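Local coordinates for protein 16S rRNA (guanine(1405)-N(7))-methyltransferase (Klebsiella pneumoniae, PDB 6PI9) that probably methylates the N7 position of guanine 1405 in 16S rRNA with S-adenosyl-L-methionine as methyl donor, conferring resistance to various aminoglycosides, at residues V30-E33 against L34-R37; Y38-P41 against K42-E45; D231-E234 against R235-D239. All blocks are in the same frame, centred on the assembly; numbering follows the deposited sequence.

How the contacts relate
Contacts 1 and 2 follow directly on one another, from the last turn of helix 24-34 through the connecting loop into the first turn of helix 41-57. Their centres are 9 Å apart and they touch: Phe31 CE1 lies 3.8 Å from Ala44 CB, so the two helices of this hairpin pack on each other right beside the loop. Contact 3, the end of helix 225-236, is remote, its centre 29 Å from that of contact 1 and 36 Å from that of contact 2. Bound S-adenosyl-L-homocysteine lies about 8 Å from the side chain of Val30 in contact 1 and about 13 Å from that of Trp232 in contact 3; contact 2 lies away from the cofactor site.

Contact 1. Residues V30-E33 against L34-R37; sequences VFME and LLPR
Three apolar pairs link residues 30-33 to residues 34-37. Val30 and Leu34 lie side by side and point the same way, with CG1 of Val30 4.0 Å from CD1 of Leu34. Phe31 and Leu35 are askew: CD1 of the leucine approaches CZ of Phe31 obliquely, at 4.1 Å. The other branch of Leu35, CD2, runs alongside Met32 and approaches its CE, the methionine chain being bent at chi2 and chi3. Leu35 is thus forked between an aromatic and a thioether neighbour.

Backbone hydrogen bonds mark this as the C-terminal turn of helix 24-34, part of a helical hairpin with helix 41-57. Leu34 N donates to Val30 O (3.2 Å) and, weakly, to Phe31 O, while Leu35 N reaches the same Phe31 O at 2.8 Å. Pro36 has no N-H to continue the series, and its CD sits 3.1 Å from Met32 O instead. Arg37 N then bonds back to Leu34 O.

The faces of the turn have different neighbours. Val30 and Leu34 pack on helix 41-57, Phe31 also on helix 4-14. Among the charged groups, Glu33 OE2 forms a salt bridge with Arg29, whereas Glu33 OE1 and Arg37 NH2 stay 5.4 Å apart; Arg37 packs on Gly219 of the second subunit.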
# COMPACT_ATOMS: atom_id res chain seq x y z
N VAL A 30 10.28 -11.25 11.75
CA VAL A 30 8.93 -11.40 11.18
C VAL A 30 8.65 -12.86 10.89
O VAL A 30 7.56 -13.40 11.19
CB VAL A 30 8.82 -10.53 9.91
CG1 VAL A 30 7.61 -10.89 9.03
CG2 VAL A 30 8.74 -9.06 10.32
N PHE A 31 9.62 -13.55 10.31
CA PHE A 31 9.35 -14.94 9.97
C PHE A 31 9.15 -15.78 11.24
O PHE A 31 8.28 -16.67 11.28
CB PHE A 31 10.50 -15.47 9.10
CG PHE A 31 10.38 -16.94 8.74
CD1 PHE A 31 9.55 -17.37 7.69
CD2 PHE A 31 11.04 -17.89 9.49
CE1 PHE A 31 9.44 -18.71 7.38
CE2 PHE A 31 10.91 -19.24 9.20
CZ PHE A 31 10.14 -19.65 8.14
N MET A 32 9.97 -15.57 12.27
CA MET A 32 9.82 -16.39 13.47
C MET A 32 8.52 -16.09 14.23
O MET A 32 7.97 -16.97 14.91
CB MET A 32 11.02 -16.17 14.41
CG MET A 32 12.33 -16.67 13.84
SD MET A 32 12.33 -18.38 13.27
CE MET A 32 12.12 -19.27 14.82
N GLU A 33 8.01 -14.85 14.14
CA GLU A 33 6.70 -14.57 14.71
C GLU A 33 5.59 -15.33 13.99
O GLU A 33 4.61 -15.77 14.61
CB GLU A 33 6.42 -13.06 14.65
CG GLU A 33 7.26 -12.27 15.61
CD GLU A 33 7.07 -10.76 15.46
OE1 GLU A 33 6.20 -10.36 14.65
OE2 GLU A 33 7.81 -9.98 16.13
N LEU A 34 5.76 -15.56 12.69
CA LEU A 34 4.70 -16.22 11.91
C LEU A 34 4.84 -17.72 11.87
O LEU A 34 3.83 -18.46 11.73
CB LEU A 34 4.70 -15.67 10.47
CG LEU A 34 4.30 -14.18 10.44
CD1 LEU A 34 4.66 -13.54 9.10
CD2 LEU A 34 2.81 -14.03 10.72
N LEU A 35 6.08 -18.19 12.01
CA LEU A 35 6.35 -19.62 11.91
C LEU A 35 5.48 -20.47 12.80
O LEU A 35 5.18 -21.59 12.39
CB LEU A 35 7.82 -19.93 12.21
CG LEU A 35 8.15 -21.43 12.12
CD1 LEU A 35 7.98 -21.98 10.73
CD2 LEU A 35 9.55 -21.62 12.55
N PRO A 36 5.07 -20.09 14.00
CA PRO A 36 4.17 -21.00 14.75
C PRO A 36 2.72 -20.96 14.34
O PRO A 36 1.96 -21.84 14.78
CB PRO A 36 4.34 -20.56 16.21
CG PRO A 36 4.97 -19.20 16.14
CD PRO A 36 5.76 -19.14 14.89
N ARG A 37 2.33 -20.08 13.42
CA ARG A 37 0.94 -20.07 12.97
C ARG A 37 0.63 -20.90 11.69
O ARG A 37 -0.53 -20.95 11.31
CB ARG A 37 0.51 -18.62 12.73
CG ARG A 37 0.92 -17.83 13.95
CD ARG A 37 0.57 -16.35 13.83
NE ARG A 37 1.20 -15.44 14.81
CZ ARG A 37 1.15 -14.11 14.66
NH1 ARG A 37 0.54 -13.61 13.58
NH2 ARG A 37 1.71 -13.28 15.57

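Contact 2. Residues Y38-P41 against K42-E45; sequences YRKP and KDAE
The Tyr38 ring lies across the first turn of helix 41-57, with Asp43 O over the centre of one face, 4.2 Å above the plane. At the CB end of the ring, CD1 of Tyr38 meets the CB of Asp43 at 3.7 Å, while CD2 approaches Ala44 at its CA (3.8 Å), from an oblique direction. Asp43 thus meets the ring through its CB and its backbone carbonyl, and its carboxylate is turned steeply to the tyrosine, the two planes 77° apart. With CG anti to its carbonyl carbon (chi1 -66°), Tyr38 brings the ring back over the helix that follows it in sequence.

This is a helix N-terminus, with Lys40 in the N-cap position and Pro41 opening the first turn, where the lack of an N-H costs no helical hydrogen bond. Lys40 O is gripped twice, weakly by Asp43 N and also by Ala44 N at 3.3 Å. Glu45 N continues the ladder to Pro41 O. Helix 4-14 covers another side of this turn through Pro41 and Glu45, and Tyr38 packs on Pro98 of the second subunit.

Asp43 folds back toward the N-cap residue with its CG beside its own backbone N (chi1 -79°). Its OD2 comes within 4.0 Å of Lys40 CB, but the bent lysine chain leads the ammonium away, leaving Lys40 NZ 6.5 Å from Asp43 OD2. A water joins the two residues instead, accepting from Lys40 N at 2.9 Å and donating to Asp43 OD2 at 2.5 Å.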
# COMPACT_ATOMS: atom_id res chain seq x y z
N TYR A 38 1.56 -21.56 10.96
CA TYR A 38 1.24 -22.29 9.69
C TYR A 38 1.79 -23.70 9.95
O TYR A 38 2.88 -23.83 10.51
CB TYR A 38 1.82 -21.55 8.48
CG TYR A 38 1.17 -20.23 8.25
CD1 TYR A 38 -0.01 -20.10 7.54
CD2 TYR A 38 1.73 -19.11 8.83
CE1 TYR A 38 -0.58 -18.86 7.42
CE2 TYR A 38 1.16 -17.87 8.72
CZ TYR A 38 -0.01 -17.79 8.01
OH TYR A 38 -0.55 -16.56 7.92
N ARG A 39 1.19 -24.75 9.45
CA ARG A 39 1.86 -26.04 9.46
C ARG A 39 3.00 -26.09 8.44
O ARG A 39 4.00 -26.65 8.72
CB ARG A 39 0.89 -27.19 9.19
CG ARG A 39 1.36 -28.43 9.92
CD ARG A 39 0.86 -29.72 9.37
NE ARG A 39 1.70 -30.88 9.68
CZ ARG A 39 2.18 -31.23 10.86
NH1 ARG A 39 1.95 -30.52 11.94
NH2 ARG A 39 2.91 -32.31 10.97
N LYS A 40 2.85 -25.48 7.29
CA LYS A 40 3.85 -25.60 6.24
C LYS A 40 4.78 -24.41 6.34
O LYS A 40 4.31 -23.28 6.24
CB LYS A 40 3.17 -25.59 4.89
CG LYS A 40 2.54 -26.94 4.48
CD LYS A 40 1.71 -26.73 3.22
CE LYS A 40 2.56 -27.09 1.99
NZ LYS A 40 2.81 -28.55 1.72
N PRO A 41 6.09 -24.59 6.53
CA PRO A 41 6.94 -23.39 6.61
C PRO A 41 6.90 -22.55 5.34
O PRO A 41 7.12 -21.34 5.40
CB PRO A 41 8.33 -23.98 6.90
CG PRO A 41 8.29 -25.42 6.41
CD PRO A 41 6.86 -25.84 6.72
N LYS A 42 6.60 -23.16 4.18
CA LYS A 42 6.43 -22.37 2.97
C LYS A 42 5.23 -21.42 3.06
O LYS A 42 5.24 -20.37 2.42
CB LYS A 42 6.29 -23.28 1.76
CG LYS A 42 7.62 -23.70 1.17
CD LYS A 42 7.40 -24.67 -0.01
CE LYS A 42 8.73 -24.94 -0.72
NZ LYS A 42 8.58 -25.93 -1.87
N ASP A 43 4.20 -21.78 3.82
CA ASP A 43 3.11 -20.83 4.09
C ASP A 43 3.56 -19.71 5.04
O ASP A 43 3.20 -18.54 4.87
CB ASP A 43 1.91 -21.57 4.69
CG ASP A 43 1.10 -22.28 3.67
OD1 ASP A 43 1.34 -22.06 2.45
OD2 ASP A 43 0.21 -23.07 4.09
N ALA A 44 4.41 -20.03 6.03
CA ALA A 44 4.96 -18.97 6.87
C ALA A 44 5.82 -18.02 6.06
O ALA A 44 5.83 -16.80 6.32
CB ALA A 44 5.82 -19.58 8.00
N GLU A 45 6.55 -18.56 5.08
CA GLU A 45 7.37 -17.76 4.17
C GLU A 45 6.49 -16.80 3.36
O GLU A 45 6.80 -15.63 3.21
CB GLU A 45 8.16 -18.72 3.24
CG GLU A 45 9.03 -18.03 2.16
CD GLU A 45 9.51 -19.03 1.10
OE1 GLU A 45 9.48 -20.26 1.35
OE2 GLU A 45 9.91 -18.60 -0.01
O HOH W 1 0.33 -24.35 6.29

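Contact 3. Residues D231-E234 against R235-D239; sequences DWFE and RILPD
Ile236 fits against the broad face of the Trp232 indole. Its CG1 forms a CH-pi contact 3.8 Å from the centroid of the six-membered ring, only 8° off the ring normal. The other branch, CG2, lies over the pyrrole side 3.6 Å from Trp232 NE1, and CD1, one bond beyond CG1, sits near CH2. In this fit CG1 is placed between the isoleucine's own backbone N and carbonyl carbon, and chi2, at 103°, is held away from a staggered value. Arg235 comes to the same indole from its rim. A bend at chi3 brings its NH2 3.5 Å from CD1 of Trp232, near the indole plane, with the guanidinium almost perpendicular to the ring (84°).

The turn closes the C-terminus of helix 225-236, and Leu237 is the first residue to leave helical angles. Arg235 N bonds to Asp231 O, Ile236 N to Trp232 O at 2.9 Å, and Leu237 N to Phe233 O at 2.9 Å. Beyond this last bond, a water lies within hydrogen-bonding distance of both Glu234 O (2.9 Å) and Leu237 O (2.8 Å), and can donate to either.

Leu237 CD1 approaches Phe233 CZ obliquely at 3.8 Å. The phenylalanine ring packs between the sheet and helices 186-192 and 196-203, edge-to-face on Phe213 and touching Val211 and Val257, and so seats the helix on strands 208-214 and 252-259. Helix 196-203 is shared: Ala197 meets Trp232, and Leu201 meets both Phe233 and Ile236. The indole also touches Val223 of the second subunit.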
# COMPACT_ATOMS: atom_id res chain seq x y z
N ASP A 231 -8.98 9.82 16.29
CA ASP A 231 -9.55 9.27 17.52
C ASP A 231 -8.57 8.32 18.18
O ASP A 231 -8.42 8.31 19.42
CB ASP A 231 -10.84 8.51 17.25
CG ASP A 231 -12.02 9.38 16.85
OD1 ASP A 231 -12.07 10.61 17.10
OD2 ASP A 231 -12.93 8.77 16.25
N TRP A 232 -7.92 7.48 17.37
CA TRP A 232 -7.00 6.51 17.93
C TRP A 232 -5.82 7.21 18.56
O TRP A 232 -5.42 6.91 19.71
CB TRP A 232 -6.52 5.55 16.83
CG TRP A 232 -5.42 4.63 17.28
CD1 TRP A 232 -5.58 3.42 17.95
CD2 TRP A 232 -4.02 4.82 17.11
NE1 TRP A 232 -4.35 2.88 18.20
CE2 TRP A 232 -3.37 3.69 17.68
CE3 TRP A 232 -3.23 5.81 16.49
CZ2 TRP A 232 -2.02 3.56 17.70
CZ3 TRP A 232 -1.84 5.65 16.47
CH2 TRP A 232 -1.25 4.54 17.09
N PHE A 233 -5.26 8.16 17.83
CA PHE A 233 -4.12 8.89 18.37
C PHE A 233 -4.49 9.59 19.67
O PHE A 233 -3.74 9.54 20.66
CB PHE A 233 -3.62 9.90 17.32
CG PHE A 233 -2.34 10.62 17.74
CD1 PHE A 233 -1.21 9.90 18.02
CD2 PHE A 233 -2.31 12.00 17.84
CE1 PHE A 233 -0.02 10.54 18.38
CE2 PHE A 233 -1.10 12.66 18.21
CZ PHE A 233 0.02 11.90 18.46
N GLU A 234 -5.65 10.24 19.72
CA GLU A 234 -5.95 10.97 20.95
C GLU A 234 -6.13 10.01 22.11
O GLU A 234 -5.84 10.36 23.26
CB GLU A 234 -7.18 11.85 20.77
CG GLU A 234 -7.17 12.62 19.46
CD GLU A 234 -6.45 13.97 19.46
OE1 GLU A 234 -6.78 14.78 18.55
OE2 GLU A 234 -5.57 14.23 20.31
N ARG A 235 -6.50 8.77 21.82
CA ARG A 235 -6.72 7.80 22.87
C ARG A 235 -5.40 7.19 23.35
O ARG A 235 -5.22 6.95 24.54
CB ARG A 235 -7.66 6.71 22.37
CG ARG A 235 -7.78 5.55 23.31
CD ARG A 235 -8.96 4.67 22.96
NE ARG A 235 -8.83 4.01 21.66
CZ ARG A 235 -8.10 2.92 21.45
NH1 ARG A 235 -7.39 2.39 22.45
NH2 ARG A 235 -8.06 2.35 20.25
N ILE A 236 -4.44 6.98 22.46
CA ILE A 236 -3.20 6.31 22.91
C ILE A 236 -2.14 7.32 23.33
O ILE A 236 -1.13 6.92 23.93
CB ILE A 236 -2.63 5.36 21.86
CG1 ILE A 236 -2.16 6.12 20.62
CG2 ILE A 236 -3.67 4.26 21.48
CD1 ILE A 236 -0.65 6.32 20.48
N LEU A 237 -2.32 8.59 23.03
CA LEU A 237 -1.24 9.53 23.33
C LEU A 237 -0.91 9.50 24.83
O LEU A 237 -1.79 9.75 25.66
CB LEU A 237 -1.64 10.96 22.93
CG LEU A 237 -0.55 12.02 23.18
CD1 LEU A 237 0.60 11.76 22.21
CD2 LEU A 237 -1.14 13.40 22.96
N PRO A 238 0.34 9.25 25.22
CA PRO A 238 0.70 9.29 26.66
C PRO A 238 0.36 10.62 27.32
O PRO A 238 0.47 11.69 26.72
CB PRO A 238 2.21 9.06 26.65
CG PRO A 238 2.49 8.33 25.37
CD PRO A 238 1.49 8.89 24.38
N ASP A 239 -0.02 10.56 28.61
CA ASP A 239 -0.44 11.77 29.31
C ASP A 239 0.69 12.78 29.48
O ASP A 239 0.42 13.96 29.76
CB ASP A 239 -1.01 11.46 30.70
CG ASP A 239 -2.25 10.59 30.66
OD1 ASP A 239 -2.97 10.57 29.63
OD2 ASP A 239 -2.53 9.94 31.70
O HOH W 2 -4.54 9.91 25.76